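Local structure of phosphatidylglycerophosphatase and protein-tyrosine phosphatase 1 (Mus musculus, 3RGO) at residues T105-Y110 with E124-I129. The protein removes the terminal phosphate of phosphatidylglycerophosphate to give phosphatidylglycerol, an essential step in making the mitochondrial lipid cardiolipin. Residues are numbered along the deposited sequence; the frame is centred on the assembly and turned at random.
Sequences TMVAAY and EAIAKI
In the cysteine-based phosphatase fold of the dual-specificity family, the helix that follows the phosphate-binding loop runs through the helical part of the domain, and here Val107 and Ala108 on that helix, 102-115, receive Ile126 from the next one, 119-129. The contact is a small, buried, wholly apolar one between consecutive helices. A single side chain carries it from the second helix: Ile126 points at its neighbour and lays its terminal methyl on the backbone between Val107 and Ala108. Its CG1 branch lies anti to its own carbonyl carbon (chi1 -65°), and the extended chi2 of 163° then carries CD1 across to helix 102-115, a long, slim reach well suited to the gap: where segments 105-110 and 124-129 come nearest, the CA atoms of Ala108 and Ile126 are 7.5 Å apart. Val107 suits its place by being branched at CB: it gives Ile126 one methyl, CG1, while its side chain also packs on Val9 and Leu11 of strand 9-12. CG1, turned anti to the backbone N at chi1 173°, sits 3.7 Å from Ile126 CD1, and the two branched side chains meet at a slant. Ala108 suits its place by being short: with a lone methyl beside the isoleucine, the backbone itself can be approached, and CB stays 4.1 Å from Ile126 CD1. The same isoleucine also touches Leu11 and Ile133, so the pair joins both helices to the sheet. Val107 lies about 10 Å, side chain to side chain, from Cys96, the predicted phosphocysteine nucleophile. Between the two segments the closest approach is to main chain, where Ile126 CD1 comes within 3.6 Å of Ala108 N.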
ATOM      1  N   THR A 105       0.379  -1.753  -6.755  1.00 33.99           N
ATOM      2  CA  THR A 105       0.875  -0.508  -7.334  1.00 34.61           C
ATOM      3  C   THR A 105       1.283   0.491  -6.248  1.00 35.52           C
ATOM      4  O   THR A 105       2.310   1.172  -6.360  1.00 34.57           O
ATOM      5  CB  THR A 105      -0.181   0.107  -8.267  1.00 35.54           C
ATOM      6  OG1 THR A 105      -0.444  -0.809  -9.337  1.00 31.11           O
ATOM      7  CG2 THR A 105       0.307   1.431  -8.840  1.00 38.62           C
ATOM      8  N   MET A 106       0.477   0.564  -5.193  1.00 30.99           N
ATOM      9  CA  MET A 106       0.770   1.431  -4.050  1.00 30.92           C
ATOM     10  C   MET A 106       2.086   1.034  -3.401  1.00 32.78           C
ATOM     11  O   MET A 106       2.932   1.888  -3.097  1.00 34.07           O
ATOM     12  CB  MET A 106      -0.367   1.360  -3.020  1.00 30.77           C
ATOM     13  CG  MET A 106      -0.159   2.238  -1.776  1.00 33.00           C
ATOM     14  SD  MET A 106      -0.304   4.027  -2.114  1.00 38.88           S
ATOM     15  CE  MET A 106      -1.934   4.088  -2.850  1.00186.99           C
ATOM     16  N   VAL A 107       2.257  -0.268  -3.182  1.00 32.09           N
ATOM     17  CA  VAL A 107       3.495  -0.783  -2.603  1.00 32.80           C
ATOM     18  C   VAL A 107       4.674  -0.517  -3.539  1.00 33.34           C
ATOM     19  O   VAL A 107       5.773  -0.210  -3.080  1.00 35.81           O
ATOM     20  CB  VAL A 107       3.400  -2.294  -2.249  1.00 34.59           C
ATOM     21  CG1 VAL A 107       4.759  -2.829  -1.814  1.00 33.40           C
ATOM     22  CG2 VAL A 107       2.354  -2.534  -1.148  1.00 30.91           C
ATOM     23  N   ALA A 108       4.440  -0.627  -4.846  1.00 30.88           N
ATOM     24  CA  ALA A 108       5.463  -0.309  -5.837  1.00 33.43           C
ATOM     25  C   ALA A 108       5.964   1.119  -5.677  1.00 34.41           C
ATOM     26  O   ALA A 108       7.164   1.374  -5.745  1.00 31.72           O
ATOM     27  CB  ALA A 108       4.929  -0.533  -7.268  1.00 31.65           C
ATOM     28  N   ALA A 109       5.046   2.055  -5.464  1.00 34.93           N
ATOM     29  CA  ALA A 109       5.432   3.451  -5.324  1.00 35.56           C
ATOM     30  C   ALA A 109       6.300   3.640  -4.081  1.00 35.29           C
ATOM     31  O   ALA A 109       7.320   4.325  -4.124  1.00 36.86           O
ATOM     32  CB  ALA A 109       4.197   4.343  -5.267  1.00 36.51           C
ATOM     33  N   TYR A 110       5.884   3.022  -2.981  1.00 33.94           N
ATOM     34  CA  TYR A 110       6.663   3.010  -1.747  1.00 31.15           C
ATOM     35  C   TYR A 110       8.101   2.550  -1.996  1.00 35.24           C
ATOM     36  O   TYR A 110       9.050   3.238  -1.617  1.00 37.69           O
ATOM     37  CB  TYR A 110       5.980   2.104  -0.713  1.00 35.77           C
ATOM     38  CG  TYR A 110       6.858   1.662   0.435  1.00 35.81           C
ATOM     39  CD1 TYR A 110       7.099   2.500   1.515  1.00 37.73           C
ATOM     40  CD2 TYR A 110       7.437   0.397   0.442  1.00 35.61           C
ATOM     41  CE1 TYR A 110       7.906   2.095   2.571  1.00 38.59           C
ATOM     42  CE2 TYR A 110       8.235  -0.018   1.485  1.00 35.43           C
ATOM     43  CZ  TYR A 110       8.470   0.833   2.547  1.00 38.84           C
ATOM     44  OH  TYR A 110       9.268   0.419   3.590  1.00 41.68           O
ATOM     45  N   GLU A 124       9.052  -6.269  -9.846  1.00 44.35           N
ATOM     46  CA  GLU A 124       9.681  -7.585  -9.841  1.00 44.13           C
ATOM     47  C   GLU A 124      10.011  -8.048  -8.422  1.00 41.36           C
ATOM     48  O   GLU A 124       9.925  -9.238  -8.115  1.00 43.08           O
ATOM     49  CB  GLU A 124      10.923  -7.585 -10.738  1.00 46.82           C
ATOM     50  CG  GLU A 124      10.574  -7.489 -12.228  1.00 54.57           C
ATOM     51  CD  GLU A 124      11.759  -7.123 -13.100  1.00 63.55           C
ATOM     52  OE1 GLU A 124      12.329  -8.028 -13.746  1.00 65.13           O
ATOM     53  OE2 GLU A 124      12.119  -5.927 -13.147  1.00 69.06           O
ATOM     54  N   ALA A 125      10.369  -7.106  -7.553  1.00 38.67           N
ATOM     55  CA  ALA A 125      10.636  -7.428  -6.151  1.00 35.39           C
ATOM     56  C   ALA A 125       9.374  -7.900  -5.448  1.00 40.25           C
ATOM     57  O   ALA A 125       9.394  -8.856  -4.664  1.00 42.09           O
ATOM     58  CB  ALA A 125      11.219  -6.220  -5.431  1.00 38.71           C
ATOM     59  N   ILE A 126       8.271  -7.218  -5.721  1.00 41.15           N
ATOM     60  CA  ILE A 126       6.995  -7.595  -5.132  1.00 40.55           C
ATOM     61  C   ILE A 126       6.563  -8.961  -5.661  1.00 41.51           C
ATOM     62  O   ILE A 126       6.078  -9.801  -4.905  1.00 43.87           O
ATOM     63  CB  ILE A 126       5.913  -6.534  -5.422  1.00 38.34           C
ATOM     64  CG1 ILE A 126       6.269  -5.215  -4.727  1.00 34.34           C
ATOM     65  CG2 ILE A 126       4.537  -7.017  -4.972  1.00 36.53           C
ATOM     66  CD1 ILE A 126       5.515  -4.014  -5.275  1.00 35.16           C
ATOM     67  N   ALA A 127       6.757  -9.184  -6.959  1.00 44.38           N
ATOM     68  CA  ALA A 127       6.332 -10.435  -7.591  1.00 42.89           C
ATOM     69  C   ALA A 127       7.180 -11.627  -7.147  1.00 47.46           C
ATOM     70  O   ALA A 127       6.747 -12.775  -7.233  1.00 49.39           O
ATOM     71  CB  ALA A 127       6.343 -10.301  -9.113  1.00 43.22           C
ATOM     72  N   LYS A 128       8.388 -11.351  -6.668  1.00 50.12           N
ATOM     73  CA  LYS A 128       9.262 -12.409  -6.175  1.00 54.72           C
ATOM     74  C   LYS A 128       8.735 -12.948  -4.847  1.00 54.81           C
ATOM     75  O   LYS A 128       9.025 -14.084  -4.462  1.00 56.85           O
ATOM     76  CB  LYS A 128      10.693 -11.889  -6.012  1.00 58.58           C
ATOM     77  CG  LYS A 128      11.749 -12.976  -5.895  1.00 61.29           C
ATOM     78  CD  LYS A 128      13.148 -12.379  -5.839  1.00 62.16           C
ATOM     79  CE  LYS A 128      13.455 -11.545  -7.075  1.00 66.28           C
ATOM     80  NZ  LYS A 128      13.563 -12.372  -8.312  1.00 69.97           N
ATOM     81  N   ILE A 129       7.948 -12.128  -4.158  1.00 51.97           N
ATOM     82  CA  ILE A 129       7.407 -12.488  -2.853  1.00 48.96           C
ATOM     83  C   ILE A 129       5.957 -12.958  -2.934  1.00 48.31           C
ATOM     84  O   ILE A 129       5.586 -13.960  -2.323  1.00 48.93           O
ATOM     85  CB  ILE A 129       7.477 -11.305  -1.871  1.00 44.13           C
ATOM     86  CG1 ILE A 129       8.932 -10.916  -1.616  1.00 44.93           C
ATOM     87  CG2 ILE A 129       6.756 -11.652  -0.560  1.00 37.40           C
ATOM     88  CD1 ILE A 129       9.093  -9.586  -0.910  1.00 48.04           C
TER